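Local coordinates for peptidoglycan recognition protein-LC isoform LCx (Drosophila melanogaster, PDB 2F2L), which binds peptidoglycan fragments in its extracellular domain, here an anhydro-disaccharide tetrapeptide containing meso-diaminopimelate, and probably acts as an immune receptor for bacterial cell wall, at residues A117-L122 against K158-W163. Numbering follows the deposited sequence.
Sequences ACQLLL and KKWPHW
With CG of W160 anti to the carbonyl carbon (chi1 -73°), the indole reaches out of the loop after helix 151-157, and with SG of C118 anti to the backbone N (chi1 -175°) the thiol leans out of helix 112-127 to meet it. The result is a cysteine sulfur-aromatic contact in the amidase-like PGRP fold, where helices pack against a central mixed sheet. SG faces the CH2-CZ3 edge of the W160 six-membered ring, 4.0 Å from both atoms and almost in the ring plane. Cysteine suits this buried place, being small, polarisable and able to touch F101 of strand 97-101 as well. One turn on, L122 adds a branched apolar side chain roughly at right angles to the indole, its CD1 4.0 Å from W160 CZ3; L122 also rests on I99, Y135 and L137. W160 itself touches L137, so its long, flat side chain joins the C-terminal loop to both the helix and edge strand 135-139. The C118 side chain is about 14 Å from the bound muropeptide, so this is structural packing, not pocket. A type I turn from W160 to W163 sets the loop's bend. Glutamine suits the partly exposed margin: Q119 lays its aliphatic CG 4.1 Å from W160 CH2, while its polar amide, tilted 51° from the indole plane, brings NE2 obliquely to 3.7 Å from W160 CZ2.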
loop_
_atom_site.group_PDB
_atom_site.type_symbol
_atom_site.label_atom_id
_atom_site.label_comp_id
_atom_site.label_asym_id
_atom_site.label_seq_id
_atom_site.Cartn_x
_atom_site.Cartn_y
_atom_site.Cartn_z
ATOM N N ALA B 117 -11.038 20.634 -7.103
ATOM C CA ALA B 117 -9.723 20.658 -7.781
ATOM C C ALA B 117 -9.724 19.845 -9.081
ATOM O O ALA B 117 -9.212 20.286 -10.103
ATOM C CB ALA B 117 -8.637 20.143 -6.859
ATOM N N CYS B 118 -10.292 18.656 -9.035
ATOM C CA CYS B 118 -10.344 17.787 -10.206
ATOM C C CYS B 118 -11.210 18.395 -11.316
ATOM O O CYS B 118 -10.873 18.309 -12.495
ATOM C CB CYS B 118 -10.862 16.414 -9.807
ATOM S SG CYS B 118 -10.828 15.215 -11.120
ATOM N N GLN B 119 -12.332 19.004 -10.941
ATOM C CA GLN B 119 -13.208 19.651 -11.928
ATOM C C GLN B 119 -12.464 20.794 -12.615
ATOM O O GLN B 119 -12.538 20.949 -13.842
ATOM C CB GLN B 119 -14.537 20.116 -11.274
ATOM C CG GLN B 119 -15.408 18.930 -10.837
ATOM C CD GLN B 119 -16.634 19.266 -9.977
ATOM O OE1 GLN B 119 -16.751 20.335 -9.380
ATOM N NE2 GLN B 119 -17.550 18.308 -9.902
ATOM N N LEU B 120 -11.720 21.575 -11.827
ATOM C CA LEU B 120 -10.952 22.705 -12.365
ATOM C C LEU B 120 -9.798 22.234 -13.248
ATOM O O LEU B 120 -9.495 22.845 -14.260
ATOM C CB LEU B 120 -10.411 23.592 -11.236
ATOM C CG LEU B 120 -11.406 24.453 -10.445
ATOM C CD1 LEU B 120 -10.693 25.143 -9.306
ATOM C CD2 LEU B 120 -12.126 25.493 -11.324
ATOM N N LEU B 121 -9.142 21.156 -12.833
ATOM C CA LEU B 121 -8.058 20.574 -13.610
ATOM C C LEU B 121 -8.547 20.158 -14.998
ATOM O O LEU B 121 -7.926 20.508 -16.008
ATOM C CB LEU B 121 -7.466 19.379 -12.856
ATOM C CG LEU B 121 -6.370 18.588 -13.555
ATOM C CD1 LEU B 121 -5.222 19.467 -13.948
ATOM C CD2 LEU B 121 -5.937 17.483 -12.629
ATOM N N LEU B 122 -9.670 19.441 -15.043
ATOM C CA LEU B 122 -10.251 18.997 -16.312
ATOM C C LEU B 122 -10.656 20.188 -17.192
ATOM O O LEU B 122 -10.400 20.196 -18.393
ATOM C CB LEU B 122 -11.445 18.068 -16.065
ATOM C CG LEU B 122 -11.045 16.729 -15.398
ATOM C CD1 LEU B 122 -12.239 16.008 -14.884
ATOM C CD2 LEU B 122 -10.280 15.844 -16.354
ATOM N N LYS B 158 -19.364 8.582 -12.138
ATOM C CA LYS B 158 -20.388 8.021 -13.031
ATOM C C LYS B 158 -21.496 9.019 -13.378
ATOM O O LYS B 158 -22.167 8.841 -14.375
ATOM C CB LYS B 158 -21.054 6.779 -12.428
ATOM C CG LYS B 158 -20.426 5.476 -12.839
ATOM C CD LYS B 158 -21.266 4.267 -12.393
ATOM C CE LYS B 158 -22.533 4.132 -13.222
ATOM N NZ LYS B 158 -23.029 2.727 -13.273
ATOM N N LYS B 159 -21.705 10.034 -12.542
ATOM C CA LYS B 159 -22.720 11.067 -12.789
ATOM C C LYS B 159 -22.170 12.336 -13.437
ATOM O O LYS B 159 -22.921 13.294 -13.643
ATOM C CB LYS B 159 -23.408 11.446 -11.488
ATOM C CG LYS B 159 -24.194 10.319 -10.859
ATOM C CD LYS B 159 -24.413 10.609 -9.398
ATOM C CE LYS B 159 -25.384 9.643 -8.751
ATOM N NZ LYS B 159 -24.973 9.399 -7.346
ATOM N N TRP B 160 -20.876 12.350 -13.750
ATOM C CA TRP B 160 -20.268 13.477 -14.445
ATOM C C TRP B 160 -20.560 13.406 -15.949
ATOM O O TRP B 160 -20.600 12.315 -16.530
ATOM C CB TRP B 160 -18.756 13.518 -14.191
ATOM C CG TRP B 160 -18.371 13.967 -12.801
ATOM C CD1 TRP B 160 -19.214 14.206 -11.744
ATOM C CD2 TRP B 160 -17.041 14.204 -12.312
ATOM N NE1 TRP B 160 -18.491 14.604 -10.652
ATOM C CE2 TRP B 160 -17.155 14.605 -10.969
ATOM C CE3 TRP B 160 -15.763 14.131 -12.891
ATOM C CZ2 TRP B 160 -16.039 14.925 -10.181
ATOM C CZ3 TRP B 160 -14.656 14.444 -12.109
ATOM C CH2 TRP B 160 -14.802 14.840 -10.771
ATOM N N PRO B 161 -20.759 14.574 -16.590
ATOM C CA PRO B 161 -21.236 14.573 -17.971
ATOM C C PRO B 161 -20.297 13.875 -18.971
ATOM O O PRO B 161 -20.779 13.289 -19.946
ATOM C CB PRO B 161 -21.372 16.072 -18.294
ATOM C CG PRO B 161 -21.492 16.732 -16.947
ATOM C CD PRO B 161 -20.557 15.951 -16.100
ATOM N N HIS B 162 -18.991 13.912 -18.728
ATOM C CA HIS B 162 -18.048 13.263 -19.639
ATOM C C HIS B 162 -17.884 11.751 -19.424
ATOM O O HIS B 162 -17.195 11.089 -20.207
ATOM C CB HIS B 162 -16.699 13.959 -19.564
ATOM C CG HIS B 162 -16.714 15.344 -20.134
ATOM N ND1 HIS B 162 -16.361 15.612 -21.441
ATOM C CD2 HIS B 162 -17.050 16.537 -19.582
ATOM C CE1 HIS B 162 -16.479 16.910 -21.669
ATOM N NE2 HIS B 162 -16.886 17.494 -20.555
ATOM N N TRP B 163 -18.500 11.207 -18.370
ATOM C CA TRP B 163 -18.363 9.787 -18.077
ATOM C C TRP B 163 -18.863 8.966 -19.264
ATOM O O TRP B 163 -19.850 9.329 -19.906
ATOM C CB TRP B 163 -19.088 9.381 -16.782
ATOM C CG TRP B 163 -18.968 7.884 -16.508
ATOM C CD1 TRP B 163 -17.865 7.214 -16.034
ATOM C CD2 TRP B 163 -19.972 6.882 -16.732
ATOM N NE1 TRP B 163 -18.131 5.871 -15.948
ATOM C CE2 TRP B 163 -19.413 5.641 -16.366
ATOM C CE3 TRP B 163 -21.287 6.914 -17.210
ATOM C CZ2 TRP B 163 -20.125 4.448 -16.461
ATOM C CZ3 TRP B 163 -21.997 5.726 -17.296
ATOM C CH2 TRP B 163 -21.411 4.510 -16.927
#